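Local coordinates for 24-sterol C-methyltransferase (Haloferax volcanii, PDB 6F5Z), which probably acts as an S-adenosylmethionine-dependent methyltransferase, whose S-adenosyl-L-homocysteine-bound form is seen here in complex with the activator Trm112, at residues I190-A195 with A208-Y213. Residues are numbered along the deposited sequence; the frame is centred on the assembly and turned at random.
Sequences IDIPAA and AMVERY
The extended loop 190-195 lies along helix 206-216 and illustrates how a non-regular segment can be fastened to a helix by apolar side chains, with no hydrogen bond between residues 190-195 and 208-213. In the tight part, I190 lies across one face of the Y213 ring: its CG2 is 3.9 Å from the Y213 ring centroid, 25° off the normal, a CH-pi contact, while its CD1 extends along the same face to lie 3.7 Å from Y213 CZ. The opposite face of the ring rests on the aliphatic CG of R212, so the aromatic plane is sandwiched, and M209 CG meets its edge. M209, the buried residue of the group, has CG anti to the backbone N (chi1 -168°) and stays extended beyond it, which carries its thioether straight to the loop. There M209 SD approaches I192 CG2 at 4.0 Å, tip to tip, and M209 CE comes to 3.4 Å from the D191 carbonyl O. Replacing Y213 by an alanine would remove the ring face on which both I190 CG2 and CD1 lie and would probably loosen this end of the loop. The other side is more open: the partly exposed V210 crosses I192 at about a right angle, CG2 to CD1 at 3.9 Å, P193 adds a small contact of CD with M209 SD, and the exposed D191 side chain points away. Hydrogen bonds from R206 and R214 to the carbonyls of P193 and I190 tie the loop to the same helix. The arrangement belongs to the loop-helix connection between edge strand 178-185 and strand 218-224, the one antiparallel strand of the seven-stranded sheet of a Rossmann-like class I methyltransferase fold.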
loop_
_atom_site.group_PDB
_atom_site.type_symbol
_atom_site.label_atom_id
_atom_site.label_comp_id
_atom_site.label_asym_id
_atom_site.label_seq_id
_atom_site.Cartn_x
_atom_site.Cartn_y
_atom_site.Cartn_z
ATOM N N ILE B 190 20.480 -12.419 0.034
ATOM C CA ILE B 190 21.406 -13.085 0.949
ATOM C C ILE B 190 21.657 -14.522 0.493
ATOM O O ILE B 190 20.720 -15.251 0.147
ATOM C CB ILE B 190 20.923 -12.989 2.434
ATOM C CG1 ILE B 190 22.027 -13.482 3.390
ATOM C CG2 ILE B 190 19.575 -13.700 2.643
ATOM C CD1 ILE B 190 21.798 -13.163 4.895
ATOM N N ASP B 191 22.947 -14.903 0.459
ATOM C CA ASP B 191 23.331 -16.244 0.013
ATOM C C ASP B 191 22.969 -17.272 1.085
ATOM O O ASP B 191 23.184 -17.042 2.276
ATOM C CB ASP B 191 24.858 -16.287 -0.240
ATOM C CG ASP B 191 25.382 -17.646 -0.694
ATOM O OD1 ASP B 191 24.961 -18.117 -1.776
ATOM O OD2 ASP B 191 26.213 -18.237 0.036
ATOM N N ILE B 192 22.376 -18.369 0.657
ATOM C CA ILE B 192 22.028 -19.460 1.564
ATOM C C ILE B 192 22.892 -20.656 1.138
ATOM O O ILE B 192 22.687 -21.186 0.045
ATOM C CB ILE B 192 20.521 -19.780 1.594
ATOM C CG1 ILE B 192 19.760 -18.520 2.125
ATOM C CG2 ILE B 192 20.246 -21.010 2.511
ATOM C CD1 ILE B 192 18.299 -18.675 2.167
ATOM N N PRO B 193 23.898 -21.030 1.959
ATOM C CA PRO B 193 24.776 -22.158 1.568
ATOM C C PRO B 193 24.027 -23.482 1.429
ATOM O O PRO B 193 22.901 -23.662 1.898
ATOM C CB PRO B 193 25.775 -22.249 2.738
ATOM C CG PRO B 193 25.709 -20.946 3.456
ATOM C CD PRO B 193 24.276 -20.485 3.280
ATOM N N ALA B 194 24.739 -24.480 0.872
ATOM C CA ALA B 194 24.217 -25.828 0.762
ATOM C C ALA B 194 23.988 -26.393 2.165
ATOM O O ALA B 194 24.673 -25.971 3.108
ATOM C CB ALA B 194 25.237 -26.694 0.033
ATOM N N ALA B 195 23.055 -27.343 2.317
ATOM C CA ALA B 195 22.704 -27.967 3.600
ATOM C C ALA B 195 23.934 -28.546 4.330
ATOM O O ALA B 195 23.942 -28.549 5.561
ATOM C CB ALA B 195 21.622 -29.031 3.433
ATOM N N ALA B 208 15.802 -23.279 8.411
ATOM C CA ALA B 208 15.520 -22.097 9.237
ATOM C C ALA B 208 15.979 -20.822 8.542
ATOM O O ALA B 208 15.272 -19.805 8.582
ATOM C CB ALA B 208 16.217 -22.247 10.597
ATOM N N MET B 209 17.124 -20.873 7.872
ATOM C CA MET B 209 17.636 -19.699 7.162
ATOM C C MET B 209 16.700 -19.357 5.999
ATOM O O MET B 209 16.386 -18.179 5.775
ATOM C CB MET B 209 19.065 -19.948 6.664
ATOM C CG MET B 209 19.719 -18.679 6.204
ATOM S SD MET B 209 21.453 -18.991 5.773
ATOM C CE MET B 209 21.987 -17.259 5.502
ATOM N N VAL B 210 16.246 -20.380 5.252
ATOM C CA VAL B 210 15.346 -20.136 4.117
ATOM C C VAL B 210 14.064 -19.511 4.665
ATOM O O VAL B 210 13.584 -18.537 4.091
ATOM C CB VAL B 210 15.035 -21.445 3.345
ATOM C CG1 VAL B 210 13.899 -21.246 2.344
ATOM C CG2 VAL B 210 16.277 -21.946 2.630
ATOM N N GLU B 211 13.510 -20.053 5.757
ATOM C CA GLU B 211 12.273 -19.531 6.340
ATOM C C GLU B 211 12.463 -18.065 6.752
ATOM O O GLU B 211 11.636 -17.216 6.410
ATOM C CB GLU B 211 11.850 -20.391 7.540
ATOM C CG GLU B 211 10.496 -20.006 8.081
ATOM C CD GLU B 211 10.117 -20.851 9.280
ATOM O OE1 GLU B 211 10.898 -20.891 10.260
ATOM O OE2 GLU B 211 9.061 -21.515 9.209
ATOM N N ARG B 212 13.582 -17.746 7.402
ATOM C CA ARG B 212 13.862 -16.379 7.850
ATOM C C ARG B 212 13.828 -15.391 6.677
ATOM O O ARG B 212 13.185 -14.336 6.757
ATOM C CB ARG B 212 15.237 -16.274 8.562
ATOM C CG ARG B 212 15.778 -14.839 8.716
ATOM C CD ARG B 212 14.896 -13.979 9.625
ATOM N NE ARG B 212 15.465 -12.632 9.672
ATOM C CZ ARG B 212 15.176 -11.672 8.789
ATOM N NH1 ARG B 212 14.296 -11.891 7.819
ATOM N NH2 ARG B 212 15.786 -10.493 8.861
ATOM N N TYR B 213 14.572 -15.713 5.615
ATOM C CA TYR B 213 14.775 -14.738 4.550
ATOM C C TYR B 213 13.834 -14.846 3.377
ATOM O O TYR B 213 13.440 -13.801 2.848
ATOM C CB TYR B 213 16.252 -14.771 4.080
ATOM C CG TYR B 213 17.207 -14.324 5.176
ATOM C CD1 TYR B 213 17.232 -13.003 5.613
ATOM C CD2 TYR B 213 18.099 -15.220 5.769
ATOM C CE1 TYR B 213 18.065 -12.598 6.654
ATOM C CE2 TYR B 213 18.947 -14.815 6.804
ATOM C CZ TYR B 213 18.935 -13.500 7.231
ATOM O OH TYR B 213 19.768 -13.065 8.237
#